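Local coordinates for arylsulfatase (Pseudoalteromonas sp. MB47, PDB 7AJ0), which removes sulfate groups from the seaweed polysaccharide fucoidan, probably acting from chain ends as a calcium-binding hydrolase of the sulfatase family, at residues A[97-102]-A[112-117]. Sequence-based numbering, arbitrary orientation.
With CA (calcium ion), chain G.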
loop_
_atom_site.group_PDB
_atom_site.type_symbol
_atom_site.label_atom_id
_atom_site.label_comp_id
_atom_site.label_asym_id
_atom_site.label_seq_id
_atom_site.Cartn_x
_atom_site.Cartn_y
_atom_site.Cartn_z
ATOM N N TYR A 97 -20.626 -23.632 6.387
ATOM C CA TYR A 97 -20.660 -22.177 6.396
ATOM C C TYR A 97 -21.509 -21.642 7.535
ATOM O O TYR A 97 -22.533 -22.227 7.899
ATOM C CB TYR A 97 -21.196 -21.633 5.055
ATOM C CG TYR A 97 -20.145 -21.636 3.979
ATOM C CD1 TYR A 97 -19.230 -20.598 3.879
ATOM C CD2 TYR A 97 -20.046 -22.684 3.079
ATOM C CE1 TYR A 97 -18.253 -20.600 2.908
ATOM C CE2 TYR A 97 -19.075 -22.694 2.103
ATOM C CZ TYR A 97 -18.179 -21.648 2.021
ATOM O OH TYR A 97 -17.206 -21.653 1.053
ATOM N N SER A 98 -21.060 -20.510 8.088
ATOM C CA SER A 98 -21.762 -19.819 9.159
ATOM C C SER A 98 -22.011 -18.375 8.751
ATOM O O SER A 98 -21.749 -17.999 7.603
ATOM C CB SER A 98 -20.946 -19.872 10.448
ATOM O OG SER A 98 -19.750 -19.120 10.312
ATOM N N GLN A 99 -22.494 -17.558 9.668
ATOM C CA GLN A 99 -22.540 -16.112 9.483
ATOM C C GLN A 99 -21.239 -15.496 9.974
ATOM O O GLN A 99 -20.434 -16.148 10.640
ATOM C CB GLN A 99 -23.742 -15.534 10.215
ATOM C CG GLN A 99 -25.053 -16.204 9.846
ATOM C CD GLN A 99 -25.362 -16.104 8.366
ATOM O OE1 GLN A 99 -25.496 -15.007 7.819
ATOM N NE2 GLN A 99 -25.465 -17.250 7.704
ATOM N N PRO A 100 -20.984 -14.226 9.650
ATOM C CA PRO A 100 -19.684 -13.635 10.003
ATOM C C PRO A 100 -19.518 -13.250 11.467
ATOM O O PRO A 100 -18.384 -12.969 11.876
ATOM C CB PRO A 100 -19.611 -12.382 9.106
ATOM C CG PRO A 100 -20.654 -12.582 8.057
ATOM C CD PRO A 100 -21.742 -13.364 8.727
ATOM N N THR A 101 -20.584 -13.224 12.270
ATOM C CA THR A 101 -20.484 -12.774 13.652
ATOM C C THR A 101 -21.374 -13.623 14.552
ATOM O O THR A 101 -22.217 -14.392 14.084
ATOM C CB THR A 101 -20.851 -11.287 13.782
ATOM O OG1 THR A 101 -22.108 -11.043 13.138
ATOM C CG2 THR A 101 -19.782 -10.417 13.139
ATOM N N CYS A 102 -21.182 -13.452 15.866
ATOM C CA CYS A 102 -21.743 -14.378 16.846
ATOM C C CYS A 102 -23.266 -14.390 16.807
ATOM O O CYS A 102 -23.888 -15.430 16.558
ATOM C CB CYS A 102 -21.264 -14.001 18.253
ATOM S SG CYS A 102 -19.480 -13.995 18.497
ATOM N N GLY A 112 -33.479 -21.260 11.583
ATOM C CA GLY A 112 -33.521 -21.665 10.194
ATOM C C GLY A 112 -33.544 -20.517 9.216
ATOM O O GLY A 112 -33.891 -20.714 8.048
ATOM N N ARG A 113 -33.162 -19.321 9.653
ATOM C CA ARG A 113 -33.395 -18.109 8.884
ATOM C C ARG A 113 -32.191 -17.187 8.955
ATOM O O ARG A 113 -31.661 -16.932 10.040
ATOM C CB ARG A 113 -34.646 -17.384 9.403
ATOM C CG ARG A 113 -35.931 -17.888 8.783
ATOM C CD ARG A 113 -37.128 -17.699 9.690
ATOM N NE ARG A 113 -37.350 -16.309 10.081
ATOM C CZ ARG A 113 -37.876 -15.378 9.291
ATOM N NH1 ARG A 113 -38.221 -15.673 8.046
ATOM N NH2 ARG A 113 -38.052 -14.146 9.749
ATOM N N LEU A 114 -31.761 -16.704 7.797
ATOM C CA LEU A 114 -30.753 -15.657 7.767
ATOM C C LEU A 114 -31.190 -14.514 8.680
ATOM O O LEU A 114 -32.365 -14.126 8.665
ATOM C CB LEU A 114 -30.553 -15.159 6.337
ATOM C CG LEU A 114 -29.840 -16.141 5.406
ATOM C CD1 LEU A 114 -29.976 -15.705 3.958
ATOM C CD2 LEU A 114 -28.371 -16.270 5.792
ATOM N N PRO A 115 -30.289 -13.965 9.497
ATOM C CA PRO A 115 -30.724 -12.984 10.506
ATOM C C PRO A 115 -31.266 -11.689 9.924
ATOM O O PRO A 115 -31.938 -10.944 10.648
ATOM C CB PRO A 115 -29.457 -12.737 11.338
ATOM C CG PRO A 115 -28.326 -13.209 10.495
ATOM C CD PRO A 115 -28.856 -14.297 9.616
ATOM N N VAL A 116 -31.006 -11.388 8.651
ATOM C CA VAL A 116 -31.586 -10.182 8.073
ATOM C C VAL A 116 -33.103 -10.311 7.983
ATOM O O VAL A 116 -33.822 -9.305 8.023
ATOM C CB VAL A 116 -30.957 -9.887 6.699
ATOM C CG1 VAL A 116 -31.359 -10.942 5.676
ATOM C CG2 VAL A 116 -31.350 -8.494 6.231
ATOM N N ARG A 117 -33.616 -11.539 7.870
ATOM C CA ARG A 117 -35.061 -11.728 7.836
ATOM C C ARG A 117 -35.678 -11.515 9.213
ATOM O O ARG A 117 -36.759 -10.930 9.335
ATOM C CB ARG A 117 -35.405 -13.128 7.329
ATOM C CG ARG A 117 -34.795 -13.495 5.987
ATOM C CD ARG A 117 -35.416 -14.775 5.453
ATOM N NE ARG A 117 -34.696 -15.319 4.305
ATOM C CZ ARG A 117 -34.918 -14.973 3.040
ATOM N NH1 ARG A 117 -35.840 -14.069 2.742
ATOM N NH2 ARG A 117 -34.211 -15.532 2.069
HETATM CA CA CA G . -18.655 -16.314 17.824
#
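Gln99 CG stands anti to the carbonyl carbon, beside the backbone N (chi1 -53°), and the bend at chi2 (-59°) turns the amide across the end of Leu114 and toward Pro115. The leucine also carries CG beside its backbone N (chi1 -71°), and its CD2 reaches back to the glutamine. The two side chains cross at about a right angle. Leu114 CD2 lies 3.6 Å from Gln99 NE2 and 3.7 Å from Gln99 OE1, so one methyl touches both ends of the amide. On the oxygen side, Pro115 CD is 3.9 Å from Gln99 OE1. No hydrogen bond joins the two segments. The contact is small, 104 Å² in all, and is van der Waals packing of a polar amide on aliphatic groups, with all three residues buried.

The backbone of 97-102 continues to the metal site. Ser98 OG donates a 3.1 Å hydrogen bond to Gln99 O. Cys102 SG lies 2.6 Å from the calcium ion, whose other ligands include Asp60, Asp61, Asp325 and Asn326. Cys102 sits at the start of helix 102-111, consistent with the sulfatase signature cysteine that matures to formylglycine in this family; here it is modelled as cysteine.

Helix 102-111 links the two segments, and its Ser104 touches both Gln99 and Pro115. Segment 97-102 leads from the end of strand 91-97 into this helix. Beyond it, Leu114 packs on Trp424 of strand 420-425 and His499 of helix 489-505, joining the loop to the C-terminal part of the chain.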